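Local atomic coordinates of NANS (YJHS), A 9-O-acetyl N-acetylneuraminic acid esterase (Escherichia coli O157:H7 EDL933, PDB entry 3PT5), a protein that probably hydrolyses the 9-O-acetyl group of 9-O-acetyl-N-acetylneuraminate, an alternative sialic acid on which the bacterium can grow. Residues V127-G132 and V168-A173; W157-P162 and N208-A213; E37-P42 and Q98-T103. All coordinates share one frame; numbering follows the deposited sequence.

Overall arrangement
All three contacts lie within the sialic acid-specific acetylesterase region, an SGNH hydrolase fold built on a mainly parallel sheet. Contact 3 comes first along the chain and closes before the other two open. Contacts 1 and 2 alternate in sequence, and their centres are about 13 Å apart. They meet where Cys129 O packs on Trp157 CH2, at 3.4 Å. Contact 1 lays the middle turns of helix 162-176 on strand 122-130. Contact 2 ties the loop before that helix to helix 203-218. Contact 3 joins two loops well away from them. Its centre is about 23 Å from that of contact 1 and about 33 Å from that of contact 2, on the opposite side of the chain's centre from contact 2.

Contact 1 of 3, residues V127-G132 and V168-A173; sequences VPCCRG and VSRTRA
Strand 127-130 and helix 168-173 run almost exactly antiparallel, with their axes 8.7 Å apart at 175°. The tight part is around Val127 and the stem of Arg170. Val127 CG1, anti to the backbone N, presses on Arg170 CB at 3.4 Å. The two side chains slide past each other in opposite directions. Thr171 lies beside this pair more loosely, with its OG1 4.2 Å from Val127 CG1. That hydroxyl hydrogen-bonds with Leu167 O and with Thr25 OG1.

The Arg170 chain bends at chi3 (72°), which brings the guanidinium across Pro128 at about a right angle. Arg170 NH2 donates to Pro128 O over 3.0 Å, with an N-H...O angle of 148°. The bond uses a lone pair in the carbonyl plane and stays near the guanidinium plane. Arg170 NE adds a weak bond to Pro128 O at 3.3 Å. Arg57 NH1 also bonds to Pro128 O, so several N-H groups gather on one carbonyl. Cys129 SG sits at the guanidinium edge, 3.7 Å from Arg170 NE. NH2 and NH1 also bond to Leu55 O and Ala56 O, so the buried charge is held largely by backbone carbonyls, and a long, weak ion pair with Asp166 adds to this.

The looser side of the helix carries Ser169, Arg172 and Ala173, which are partly exposed and make no contact with the strand. The antiparallel packing of a helix on a parallel strand is characteristic of the three-layer alpha/beta/alpha sandwich of SGNH hydrolases.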
ATOM      1  N   VAL A 127      -7.169   4.357   2.121  1.00 11.22           N
ATOM      2  CA  VAL A 127      -7.770   4.172   0.803  1.00 11.06           C
ATOM      3  C   VAL A 127      -6.825   3.257  -0.041  1.00 10.84           C
ATOM      4  O   VAL A 127      -5.891   3.735  -0.653  1.00 10.77           O
ATOM      5  CB  VAL A 127      -8.057   5.537   0.083  1.00 10.55           C
ATOM      6  CG1 VAL A 127      -8.779   5.322  -1.260  1.00 11.74           C
ATOM      7  CG2 VAL A 127      -8.880   6.467   0.992  1.00 10.57           C
ATOM      8  N   PRO A 128      -7.073   1.923  -0.012  1.00 10.83           N
ATOM      9  CA  PRO A 128      -6.152   0.998  -0.671  1.00 10.57           C
ATOM     10  C   PRO A 128      -6.443   0.898  -2.164  1.00 11.25           C
ATOM     11  O   PRO A 128      -7.545   0.483  -2.569  1.00 11.82           O
ATOM     12  CB  PRO A 128      -6.353  -0.327   0.104  1.00 10.24           C
ATOM     13  CG  PRO A 128      -7.694  -0.214   0.720  1.00 11.55           C
ATOM     14  CD  PRO A 128      -8.120   1.223   0.753  1.00 11.67           C
ATOM     15  N   CYS A 129      -5.438   1.291  -2.953  1.00 11.25           N
ATOM     16  CA  CYS A 129      -5.515   1.296  -4.419  1.00 11.54           C
ATOM     17  C   CYS A 129      -4.294   0.683  -5.089  1.00 11.97           C
ATOM     18  O   CYS A 129      -3.762   1.275  -6.013  1.00 14.06           O
ATOM     19  CB  CYS A 129      -5.735   2.728  -4.932  1.00 11.43           C
ATOM     20  SG  CYS A 129      -7.165   3.555  -4.222  1.00 16.18           S
ATOM     21  N   CYS A 130      -3.850  -0.481  -4.600  1.00 11.20           N
ATOM     22  CA  CYS A 130      -2.659  -1.125  -5.151  1.00 11.64           C
ATOM     23  C   CYS A 130      -3.008  -2.292  -6.044  1.00 11.50           C
ATOM     24  O   CYS A 130      -4.069  -2.909  -5.905  1.00 11.85           O
ATOM     25  CB  CYS A 130      -1.776  -1.635  -4.020  1.00 10.54           C
ATOM     26  SG  CYS A 130      -1.385  -0.431  -2.745  1.00 13.17           S
ATOM     27  N   ARG A 131      -2.089  -2.624  -6.947  1.00 10.74           N
ATOM     28  CA  ARG A 131      -2.293  -3.740  -7.852  1.00 11.67           C
ATOM     29  C   ARG A 131      -0.920  -4.370  -8.110  1.00 10.46           C
ATOM     30  O   ARG A 131      -0.039  -3.731  -8.658  1.00  9.91           O
ATOM     31  CB  ARG A 131      -2.968  -3.236  -9.157  1.00 12.53           C
ATOM     32  CG  ARG A 131      -3.004  -4.266 -10.305  1.00 15.34           C
ATOM     33  CD  ARG A 131      -3.738  -5.467  -9.818  1.00 15.45           C
ATOM     34  NE  ARG A 131      -4.242  -6.362 -10.856  1.00 17.20           N
ATOM     35  CZ  ARG A 131      -3.667  -7.499 -11.220  1.00 19.57           C
ATOM     36  NH1 ARG A 131      -2.536  -7.905 -10.652  1.00 20.97           N
ATOM     37  NH2 ARG A 131      -4.253  -8.251 -12.149  1.00 20.44           N
ATOM     38  N   GLY A 132      -0.737  -5.616  -7.696  1.00 10.20           N
ATOM     39  CA  GLY A 132       0.519  -6.320  -7.997  1.00 10.01           C
ATOM     40  C   GLY A 132       0.718  -6.383  -9.491  1.00 10.57           C
ATOM     41  O   GLY A 132      -0.251  -6.534 -10.251  1.00 11.61           O
ATOM     42  N   VAL A 168      -8.221   8.133  -7.941  1.00 15.32           N
ATOM     43  CA  VAL A 168      -8.875   9.447  -7.795  1.00 16.62           C
ATOM     44  C   VAL A 168     -10.281   9.309  -7.210  1.00 16.71           C
ATOM     45  O   VAL A 168     -10.633   9.996  -6.245  1.00 17.03           O
ATOM     46  CB  VAL A 168      -8.860  10.229  -9.143  1.00 16.57           C
ATOM     47  CG1 VAL A 168      -9.906  11.376  -9.163  1.00 19.13           C
ATOM     48  CG2 VAL A 168      -7.501  10.802  -9.375  1.00 17.03           C
ATOM     49  N   SER A 169     -11.054   8.375  -7.758  1.00 16.52           N
ATOM     50  CA  SER A 169     -12.434   8.175  -7.353  1.00 18.01           C
ATOM     51  C   SER A 169     -12.567   7.736  -5.900  1.00 17.00           C
ATOM     52  O   SER A 169     -13.428   8.266  -5.170  1.00 17.92           O
ATOM     53  CB  SER A 169     -13.135   7.214  -8.321  1.00 18.23           C
ATOM     54  OG  SER A 169     -13.850   6.217  -7.613  1.00 25.30           O
ATOM     55  N   ARG A 170     -11.697   6.824  -5.455  1.00 14.98           N
ATOM     56  CA  ARG A 170     -11.719   6.366  -4.066  1.00 15.11           C
ATOM     57  C   ARG A 170     -11.204   7.422  -3.083  1.00 14.64           C
ATOM     58  O   ARG A 170     -11.727   7.538  -1.993  1.00 15.29           O
ATOM     59  CB  ARG A 170     -10.932   5.064  -3.909  1.00 14.29           C
ATOM     60  CG  ARG A 170     -11.725   3.901  -4.365  1.00 16.02           C
ATOM     61  CD  ARG A 170     -10.896   2.695  -4.590  1.00 16.19           C
ATOM     62  NE  ARG A 170     -10.369   2.002  -3.418  1.00 13.90           N
ATOM     63  CZ  ARG A 170     -11.063   1.247  -2.576  1.00 12.79           C
ATOM     64  NH1 ARG A 170     -12.402   1.200  -2.605  1.00 13.59           N
ATOM     65  NH2 ARG A 170     -10.414   0.580  -1.653  1.00 11.21           N
ATOM     66  N   THR A 171     -10.177   8.172  -3.474  1.00 13.97           N
ATOM     67  CA  THR A 171      -9.679   9.253  -2.619  1.00 15.05           C
ATOM     68  C   THR A 171     -10.752  10.324  -2.433  1.00 15.97           C
ATOM     69  O   THR A 171     -10.987  10.796  -1.302  1.00 14.81           O
ATOM     70  CB  THR A 171      -8.382   9.858  -3.178  1.00 14.81           C
ATOM     71  OG1 THR A 171      -7.385   8.836  -3.201  1.00 14.67           O
ATOM     72  CG2 THR A 171      -7.873  11.021  -2.301  1.00 16.35           C
ATOM     73  N   ARG A 172     -11.418  10.678  -3.534  1.00 16.21           N
ATOM     74  CA  ARG A 172     -12.494  11.673  -3.470  1.00 17.59           C
ATOM     75  C   ARG A 172     -13.609  11.165  -2.581  1.00 17.54           C
ATOM     76  O   ARG A 172     -14.112  11.915  -1.763  1.00 18.40           O
ATOM     77  CB  ARG A 172     -13.074  11.921  -4.851  1.00 18.38           C
ATOM     78  CG  ARG A 172     -12.326  12.884  -5.697  1.00 21.61           C
ATOM     79  CD  ARG A 172     -12.996  12.911  -7.067  1.00 26.60           C
ATOM     80  NE  ARG A 172     -12.512  14.008  -7.895  1.00 31.16           N
ATOM     81  CZ  ARG A 172     -12.471  13.993  -9.225  1.00 32.71           C
ATOM     82  NH1 ARG A 172     -12.883  12.924  -9.905  1.00 33.16           N
ATOM     83  NH2 ARG A 172     -12.017  15.061  -9.877  1.00 33.70           N
ATOM     84  N   ALA A 173     -13.977   9.888  -2.729  1.00 17.42           N
ATOM     85  CA  ALA A 173     -15.074   9.283  -1.976  1.00 17.27           C
ATOM     86  C   ALA A 173     -14.780   9.354  -0.494  1.00 17.51           C
ATOM     87  O   ALA A 173     -15.677   9.583   0.320  1.00 17.95           O
ATOM     88  CB  ALA A 173     -15.301   7.819  -2.396  1.00 17.18           C
TER

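Contact 2 of 3, residues W157-P162 and N208-A213; sequences WGTDTP and NHMVEA
The Trp157 indole meets Met210 obliquely. Met210 SD is 5.1 Å from the centroid of the six-membered ring of Trp157 and 68° off its normal. This is a Met-aromatic contact, with Met210 SD 3.8 Å from Trp157 CE3. The methyl CE touches the same ring carbon. Trp188 packs edge-to-face with the indole, and Leu163 and Leu167 of helix 162-176 also touch it. At the ring nitrogen, NE1 hydrogen-bonds to Ser134 OG. At the exposed His209 imidazole, Glu212 OE1 lies at the edge, in the ring plane.

Met210 CG is anti to the backbone N (chi1 -160°). The chain then runs straight and bends at chi3 (73°), which brings CE as well as SD to Trp157 CE3. Met210 SD also lies 3.8 Å from Gly158 N.

Thr159 lies alongside the helix, its CA 5.0 Å from that of Met210. Thr159 CG2, anti to the backbone N, meets Ala213 CB at 3.4 Å, closer than usual van der Waals contact. Thr159 OG1 faces the helix backbone, 3.6 Å from His209 O.

Gly158 to Thr161 form a type II turn, and Thr161 is the N-cap of helix 162-176. No hydrogen bond crosses between the two segments. The loop is therefore joined to helix 203-218 by apolar and sulfur contacts, while the polar end of Trp157 is secured by Ser134.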
ATOM      1  N   TRP A 157      -0.863   1.755 -14.957  1.00 13.36           N
ATOM      2  CA  TRP A 157      -0.938   3.091 -14.384  1.00 14.27           C
ATOM      3  C   TRP A 157      -0.745   4.106 -15.506  1.00 14.82           C
ATOM      4  O   TRP A 157      -0.176   3.789 -16.554  1.00 15.07           O
ATOM      5  CB  TRP A 157       0.140   3.290 -13.303  1.00 13.84           C
ATOM      6  CG  TRP A 157      -0.144   2.533 -12.034  1.00 12.20           C
ATOM      7  CD1 TRP A 157       0.475   1.381 -11.604  1.00 13.38           C
ATOM      8  CD2 TRP A 157      -1.112   2.858 -11.038  1.00 10.45           C
ATOM      9  NE1 TRP A 157      -0.059   0.971 -10.413  1.00 11.67           N
ATOM     10  CE2 TRP A 157      -1.045   1.854 -10.043  1.00 10.79           C
ATOM     11  CE3 TRP A 157      -2.022   3.906 -10.879  1.00 10.43           C
ATOM     12  CZ2 TRP A 157      -1.870   1.867  -8.893  1.00 10.51           C
ATOM     13  CZ3 TRP A 157      -2.844   3.915  -9.745  1.00  8.75           C
ATOM     14  CH2 TRP A 157      -2.755   2.897  -8.766  1.00  9.30           C
ATOM     15  N   GLY A 158      -1.235   5.324 -15.287  1.00 16.29           N
ATOM     16  CA  GLY A 158      -1.091   6.416 -16.253  1.00 18.28           C
ATOM     17  C   GLY A 158      -2.339   7.273 -16.185  1.00 20.24           C
ATOM     18  O   GLY A 158      -3.384   6.812 -15.764  1.00 20.26           O
ATOM     19  N   THR A 159      -2.250   8.529 -16.587  1.00 22.03           N
ATOM     20  CA  THR A 159      -3.423   9.380 -16.478  1.00 23.24           C
ATOM     21  C   THR A 159      -4.575   8.758 -17.280  1.00 23.67           C
ATOM     22  O   THR A 159      -4.369   8.270 -18.396  1.00 24.11           O
ATOM     23  CB  THR A 159      -3.107  10.815 -16.914  1.00 24.09           C
ATOM     24  OG1 THR A 159      -1.863  11.219 -16.306  1.00 22.94           O
ATOM     25  CG2 THR A 159      -4.227  11.747 -16.446  1.00 25.99           C
ATOM     26  N   ASP A 160      -5.745   8.729 -16.643  1.00 23.74           N
ATOM     27  CA  ASP A 160      -7.021   8.176 -17.152  1.00 23.43           C
ATOM     28  C   ASP A 160      -7.195   6.664 -17.390  1.00 21.89           C
ATOM     29  O   ASP A 160      -8.244   6.222 -17.886  1.00 21.54           O
ATOM     30  CB  ASP A 160      -7.566   9.005 -18.319  1.00 25.12           C
ATOM     31  CG  ASP A 160      -7.883  10.445 -17.899  1.00 27.00           C
ATOM     32  OD1 ASP A 160      -8.415  10.669 -16.772  1.00 30.49           O
ATOM     33  OD2 ASP A 160      -7.586  11.348 -18.699  1.00 32.49           O
ATOM     34  N   THR A 161      -6.211   5.865 -16.987  1.00 19.96           N
ATOM     35  CA  THR A 161      -6.419   4.415 -16.920  1.00 17.97           C
ATOM     36  C   THR A 161      -7.395   4.047 -15.792  1.00 17.32           C
ATOM     37  O   THR A 161      -7.598   4.855 -14.861  1.00 17.27           O
ATOM     38  CB  THR A 161      -5.099   3.677 -16.644  1.00 16.89           C
ATOM     39  OG1 THR A 161      -4.681   3.968 -15.307  1.00 17.83           O
ATOM     40  CG2 THR A 161      -4.025   4.104 -17.601  1.00 17.07           C
ATOM     41  N   PRO A 162      -7.993   2.838 -15.846  1.00 16.83           N
ATOM     42  CA  PRO A 162      -8.812   2.361 -14.738  1.00 16.29           C
ATOM     43  C   PRO A 162      -8.159   2.459 -13.370  1.00 15.32           C
ATOM     44  O   PRO A 162      -8.838   2.821 -12.413  1.00 15.01           O
ATOM     45  CB  PRO A 162      -9.085   0.907 -15.103  1.00 17.17           C
ATOM     46  CG  PRO A 162      -9.213   0.994 -16.605  1.00 17.18           C
ATOM     47  CD  PRO A 162      -8.237   2.033 -17.067  1.00 17.15           C
ATOM     48  N   ASN A 208       5.140  11.694 -13.206  1.00 13.87           N
ATOM     49  CA  ASN A 208       4.925  13.120 -12.944  1.00 14.21           C
ATOM     50  C   ASN A 208       3.599  13.580 -13.495  1.00 14.91           C
ATOM     51  O   ASN A 208       2.886  14.313 -12.833  1.00 15.53           O
ATOM     52  CB  ASN A 208       6.038  13.975 -13.521  1.00 13.83           C
ATOM     53  CG  ASN A 208       7.318  13.894 -12.718  1.00 16.14           C
ATOM     54  OD1 ASN A 208       7.543  12.955 -11.942  1.00 16.34           O
ATOM     55  ND2 ASN A 208       8.159  14.900 -12.876  1.00 19.28           N
ATOM     56  N   HIS A 209       3.248  13.130 -14.699  1.00 14.24           N
ATOM     57  CA  HIS A 209       1.984  13.533 -15.294  1.00 15.88           C
ATOM     58  C   HIS A 209       0.783  13.043 -14.495  1.00 15.18           C
ATOM     59  O   HIS A 209      -0.233  13.738 -14.352  1.00 15.67           O
ATOM     60  CB  HIS A 209       1.920  13.068 -16.752  1.00 15.69           C
ATOM     61  CG  HIS A 209       2.838  13.834 -17.657  1.00 21.04           C
ATOM     62  ND1 HIS A 209       3.357  13.302 -18.820  1.00 26.15           N
ATOM     63  CD2 HIS A 209       3.319  15.099 -17.575  1.00 24.85           C
ATOM     64  CE1 HIS A 209       4.128  14.202 -19.409  1.00 27.12           C
ATOM     65  NE2 HIS A 209       4.117  15.303 -18.679  1.00 26.04           N
ATOM     66  N   MET A 210       0.902  11.841 -13.937  1.00 14.81           N
ATOM     67  CA  MET A 210      -0.175  11.288 -13.121  1.00 14.82           C
ATOM     68  C   MET A 210      -0.339  12.017 -11.794  1.00 14.71           C
ATOM     69  O   MET A 210      -1.453  12.238 -11.310  1.00 15.26           O
ATOM     70  CB  MET A 210       0.043   9.796 -12.892  1.00 14.79           C
ATOM     71  CG  MET A 210      -1.224   9.123 -12.508  1.00 14.45           C
ATOM     72  SD  MET A 210      -1.094   7.362 -12.117  1.00 17.24           S
ATOM     73  CE  MET A 210      -0.266   7.424 -10.532  1.00 12.36           C
ATOM     74  N   VAL A 211       0.781  12.368 -11.180  1.00 14.78           N
ATOM     75  CA  VAL A 211       0.728  13.163  -9.955  1.00 14.15           C
ATOM     76  C   VAL A 211       0.096  14.535 -10.233  1.00 14.30           C
ATOM     77  O   VAL A 211      -0.748  14.975  -9.479  1.00 14.26           O
ATOM     78  CB  VAL A 211       2.103  13.349  -9.337  1.00 13.69           C
ATOM     79  CG1 VAL A 211       2.009  14.260  -8.151  1.00 13.13           C
ATOM     80  CG2 VAL A 211       2.693  12.007  -8.918  1.00 14.29           C
ATOM     81  N   GLU A 212       0.478  15.195 -11.321  1.00 15.58           N
ATOM     82  CA  GLU A 212      -0.167  16.481 -11.637  1.00 15.98           C
ATOM     83  C   GLU A 212      -1.675  16.328 -11.921  1.00 15.89           C
ATOM     84  O   GLU A 212      -2.471  17.189 -11.526  1.00 14.96           O
ATOM     85  CB  GLU A 212       0.492  17.199 -12.819  1.00 16.67           C
ATOM     86  CG  GLU A 212       1.988  17.443 -12.741  1.00 21.24           C
ATOM     87  CD  GLU A 212       2.575  17.886 -14.078  1.00 27.43           C
ATOM     88  OE1 GLU A 212       2.471  17.140 -15.086  1.00 30.61           O
ATOM     89  OE2 GLU A 212       3.177  18.983 -14.128  1.00 29.92           O
ATOM     90  N   ALA A 213      -2.062  15.246 -12.590  1.00 15.33           N
ATOM     91  CA  ALA A 213      -3.483  14.992 -12.869  1.00 16.03           C
ATOM     92  C   ALA A 213      -4.257  14.754 -11.574  1.00 15.93           C
ATOM     93  O   ALA A 213      -5.358  15.276 -11.381  1.00 17.38           O
ATOM     94  CB  ALA A 213      -3.655  13.807 -13.833  1.00 15.08           C
TER

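Contact 3 of 3, residues E37-P42 and Q98-T103; sequences EGLPLP and QTQYGT
Thr99 opens the contact from segment 98-103. Thr99 O lies 3.6 Å from Pro42 CG, and its CB and OG1 both lie near that ring carbon. Gln100 follows and crosses to Pro42 and Pro40. Gln100 CG, anti to the carbonyl carbon, touches Pro42 CD at 3.7 Å, and the two side chains cross at about a right angle. Beyond CG the chain is extended (chi2 -176°). This sets Gln100 NE2 3.4 Å from Pro40 O, in a weak hydrogen bond with an N-H...O angle of 150°. Leu39 crosses the same amide obliquely, its CD2 3.7 Å from Gln100 NE2. The polar end of Gln100 is held more strongly by Thr95, outside the two segments.

The backbone also takes part, since Gln100 O packs on Pro40 CG at 3.6 Å. Tyr101 O packs on Pro40 CG too and accepts a hydrogen bond from His78 NE2, while the Tyr101 hydroxyl hydrogen-bonds with Thr77 OG1. A water hydrogen-bonds with Gly102 O (2.9 Å) and Gly38 O (2.8 Å) and links the two backbones; its protons are shared among more acceptors.

This is loop-to-loop packing of a proline-rich segment, outside regular structure. The proline rings pack on carbonyls and the Gln100 stem. Segment 37-42 follows strand 20-28 and precedes strand 52-55. Arg319 of helix 315-335 bonds to Leu39 O, and segment 98-103 leads toward helix 107-114.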
ATOM      1  N   GLU A  37       4.804 -12.762   3.102  1.00  8.08           N
ATOM      2  CA  GLU A  37       4.392 -14.186   3.138  1.00  7.93           C
ATOM      3  C   GLU A  37       4.418 -14.836   4.520  1.00  8.48           C
ATOM      4  O   GLU A  37       3.877 -15.941   4.686  1.00  8.29           O
ATOM      5  CB  GLU A  37       5.209 -15.008   2.135  1.00  7.94           C
ATOM      6  CG  GLU A  37       4.781 -14.789   0.711  1.00  6.96           C
ATOM      7  CD  GLU A  37       5.703 -15.464  -0.288  1.00  8.61           C
ATOM      8  OE1 GLU A  37       6.743 -16.086   0.093  1.00 11.01           O
ATOM      9  OE2 GLU A  37       5.372 -15.397  -1.473  1.00 11.19           O
ATOM     10  N   GLY A  38       5.049 -14.197   5.512  1.00  7.70           N
ATOM     11  CA  GLY A  38       5.020 -14.711   6.856  1.00  9.04           C
ATOM     12  C   GLY A  38       3.634 -14.560   7.483  1.00  9.72           C
ATOM     13  O   GLY A  38       2.857 -13.675   7.118  1.00  8.81           O
ATOM     14  N   LEU A  39       3.377 -15.423   8.461  1.00  9.71           N
ATOM     15  CA  LEU A  39       2.068 -15.562   9.104  1.00  9.81           C
ATOM     16  C   LEU A  39       1.517 -14.247   9.695  1.00  9.64           C
ATOM     17  O   LEU A  39       2.246 -13.531  10.359  1.00  9.76           O
ATOM     18  CB  LEU A  39       2.212 -16.597  10.225  1.00 10.15           C
ATOM     19  CG  LEU A  39       0.924 -17.172  10.823  1.00 12.88           C
ATOM     20  CD1 LEU A  39       0.086 -17.927   9.760  1.00 14.43           C
ATOM     21  CD2 LEU A  39       1.307 -18.084  11.965  1.00 15.16           C
ATOM     22  N   PRO A  40       0.219 -13.929   9.442  1.00  9.98           N
ATOM     23  CA  PRO A  40      -0.407 -12.795  10.139  1.00 10.56           C
ATOM     24  C   PRO A  40      -0.495 -13.046  11.635  1.00 12.04           C
ATOM     25  O   PRO A  40      -0.579 -14.200  12.064  1.00 11.90           O
ATOM     26  CB  PRO A  40      -1.837 -12.763   9.553  1.00 10.80           C
ATOM     27  CG  PRO A  40      -1.743 -13.587   8.255  1.00 10.99           C
ATOM     28  CD  PRO A  40      -0.755 -14.652   8.611  1.00 10.39           C
ATOM     29  N   LEU A  41      -0.476 -11.974  12.424  1.00 12.25           N
ATOM     30  CA  LEU A  41      -0.462 -12.120  13.868  1.00 12.99           C
ATOM     31  C   LEU A  41      -1.610 -11.275  14.407  1.00 13.33           C
ATOM     32  O   LEU A  41      -1.374 -10.210  14.972  1.00 13.11           O
ATOM     33  CB  LEU A  41       0.887 -11.641  14.449  1.00 12.89           C
ATOM     34  CG  LEU A  41       2.130 -12.413  14.010  1.00 13.44           C
ATOM     35  CD1 LEU A  41       3.418 -11.742  14.461  1.00 15.43           C
ATOM     36  CD2 LEU A  41       2.019 -13.820  14.548  1.00 13.50           C
ATOM     37  N   PRO A  42      -2.861 -11.728  14.203  1.00 14.43           N
ATOM     38  CA  PRO A  42      -4.017 -10.863  14.471  1.00 15.59           C
ATOM     39  C   PRO A  42      -4.255 -10.525  15.940  1.00 16.76           C
ATOM     40  O   PRO A  42      -5.019  -9.614  16.229  1.00 16.21           O
ATOM     41  CB  PRO A  42      -5.198 -11.665  13.924  1.00 15.76           C
ATOM     42  CG  PRO A  42      -4.750 -13.068  13.915  1.00 15.37           C
ATOM     43  CD  PRO A  42      -3.273 -13.037  13.661  1.00 13.88           C
ATOM     44  N   GLN A  98     -10.325 -17.133   9.279  1.00 22.17           N
ATOM     45  CA  GLN A  98     -11.173 -15.960   9.517  1.00 22.26           C
ATOM     46  C   GLN A  98     -10.389 -14.786  10.057  1.00 20.52           C
ATOM     47  O   GLN A  98     -10.826 -13.642   9.956  1.00 20.10           O
ATOM     48  CB  GLN A  98     -12.235 -16.259  10.573  1.00 23.45           C
ATOM     49  CG  GLN A  98     -13.150 -17.389  10.271  1.00 27.32           C
ATOM     50  CD  GLN A  98     -14.145 -17.003   9.241  1.00 29.79           C
ATOM     51  OE1 GLN A  98     -13.860 -17.056   8.050  1.00 32.55           O
ATOM     52  NE2 GLN A  98     -15.332 -16.604   9.682  1.00 31.12           N
ATOM     53  N   THR A  99      -9.252 -15.085  10.667  1.00 19.53           N
ATOM     54  CA  THR A  99      -8.425 -14.051  11.288  1.00 18.26           C
ATOM     55  C   THR A  99      -7.008 -14.001  10.732  1.00 17.49           C
ATOM     56  O   THR A  99      -6.398 -12.917  10.709  1.00 17.66           O
ATOM     57  CB  THR A  99      -8.299 -14.261  12.789  1.00 18.29           C
ATOM     58  OG1 THR A  99      -7.693 -15.535  13.047  1.00 18.48           O
ATOM     59  CG2 THR A  99      -9.674 -14.169  13.474  1.00 18.71           C
ATOM     60  N   GLN A 100      -6.483 -15.161  10.336  1.00 16.51           N
ATOM     61  CA  GLN A 100      -5.085 -15.287   9.854  1.00 15.11           C
ATOM     62  C   GLN A 100      -5.007 -15.559   8.353  1.00 14.80           C
ATOM     63  O   GLN A 100      -4.098 -16.254   7.895  1.00 16.23           O
ATOM     64  CB  GLN A 100      -4.357 -16.433  10.567  1.00 16.73           C
ATOM     65  CG  GLN A 100      -4.076 -16.217  12.019  1.00 20.04           C
ATOM     66  CD  GLN A 100      -3.263 -17.355  12.614  1.00 21.70           C
ATOM     67  OE1 GLN A 100      -3.701 -18.500  12.578  1.00 25.43           O
ATOM     68  NE2 GLN A 100      -2.077 -17.040  13.168  1.00 25.34           N
ATOM     69  N   TYR A 101      -5.940 -14.995   7.612  1.00 12.94           N
ATOM     70  CA  TYR A 101      -6.046 -15.206   6.169  1.00 12.01           C
ATOM     71  C   TYR A 101      -4.975 -14.446   5.401  1.00 11.52           C
ATOM     72  O   TYR A 101      -4.581 -13.358   5.787  1.00 10.79           O
ATOM     73  CB  TYR A 101      -7.420 -14.750   5.669  1.00 12.34           C
ATOM     74  CG  TYR A 101      -7.853 -13.369   6.173  1.00 12.12           C
ATOM     75  CD1 TYR A 101      -7.547 -12.207   5.455  1.00 11.06           C
ATOM     76  CD2 TYR A 101      -8.560 -13.235   7.347  1.00 10.11           C
ATOM     77  CE1 TYR A 101      -7.915 -10.961   5.910  1.00 12.16           C
ATOM     78  CE2 TYR A 101      -8.936 -11.987   7.829  1.00 13.22           C
ATOM     79  CZ  TYR A 101      -8.611 -10.847   7.101  1.00 12.72           C
ATOM     80  OH  TYR A 101      -8.983  -9.615   7.550  1.00 14.33           O
ATOM     81  N   GLY A 102      -4.518 -15.008   4.294  1.00 10.52           N
ATOM     82  CA  GLY A 102      -3.783 -14.211   3.326  1.00 10.38           C
ATOM     83  C   GLY A 102      -2.373 -13.798   3.693  1.00  9.60           C
ATOM     84  O   GLY A 102      -1.721 -14.369   4.568  1.00 10.57           O
ATOM     85  N   THR A 103      -1.907 -12.799   2.957  1.00  9.25           N
ATOM     86  CA  THR A 103      -0.582 -12.235   3.137  1.00  8.83           C
ATOM     87  C   THR A 103      -0.673 -10.952   3.966  1.00  9.29           C
ATOM     88  O   THR A 103      -1.756 -10.534   4.353  1.00  9.80           O
ATOM     89  CB  THR A 103      -0.018 -11.876   1.762  1.00  8.77           C
ATOM     90  OG1 THR A 103      -1.074 -11.286   0.992  1.00 11.23           O
ATOM     91  CG2 THR A 103       0.517 -13.136   1.103  1.00  7.92           C
TER
HETATM   92  O   HOH W   1       0.922 -14.866   5.542  1.00 12.98           O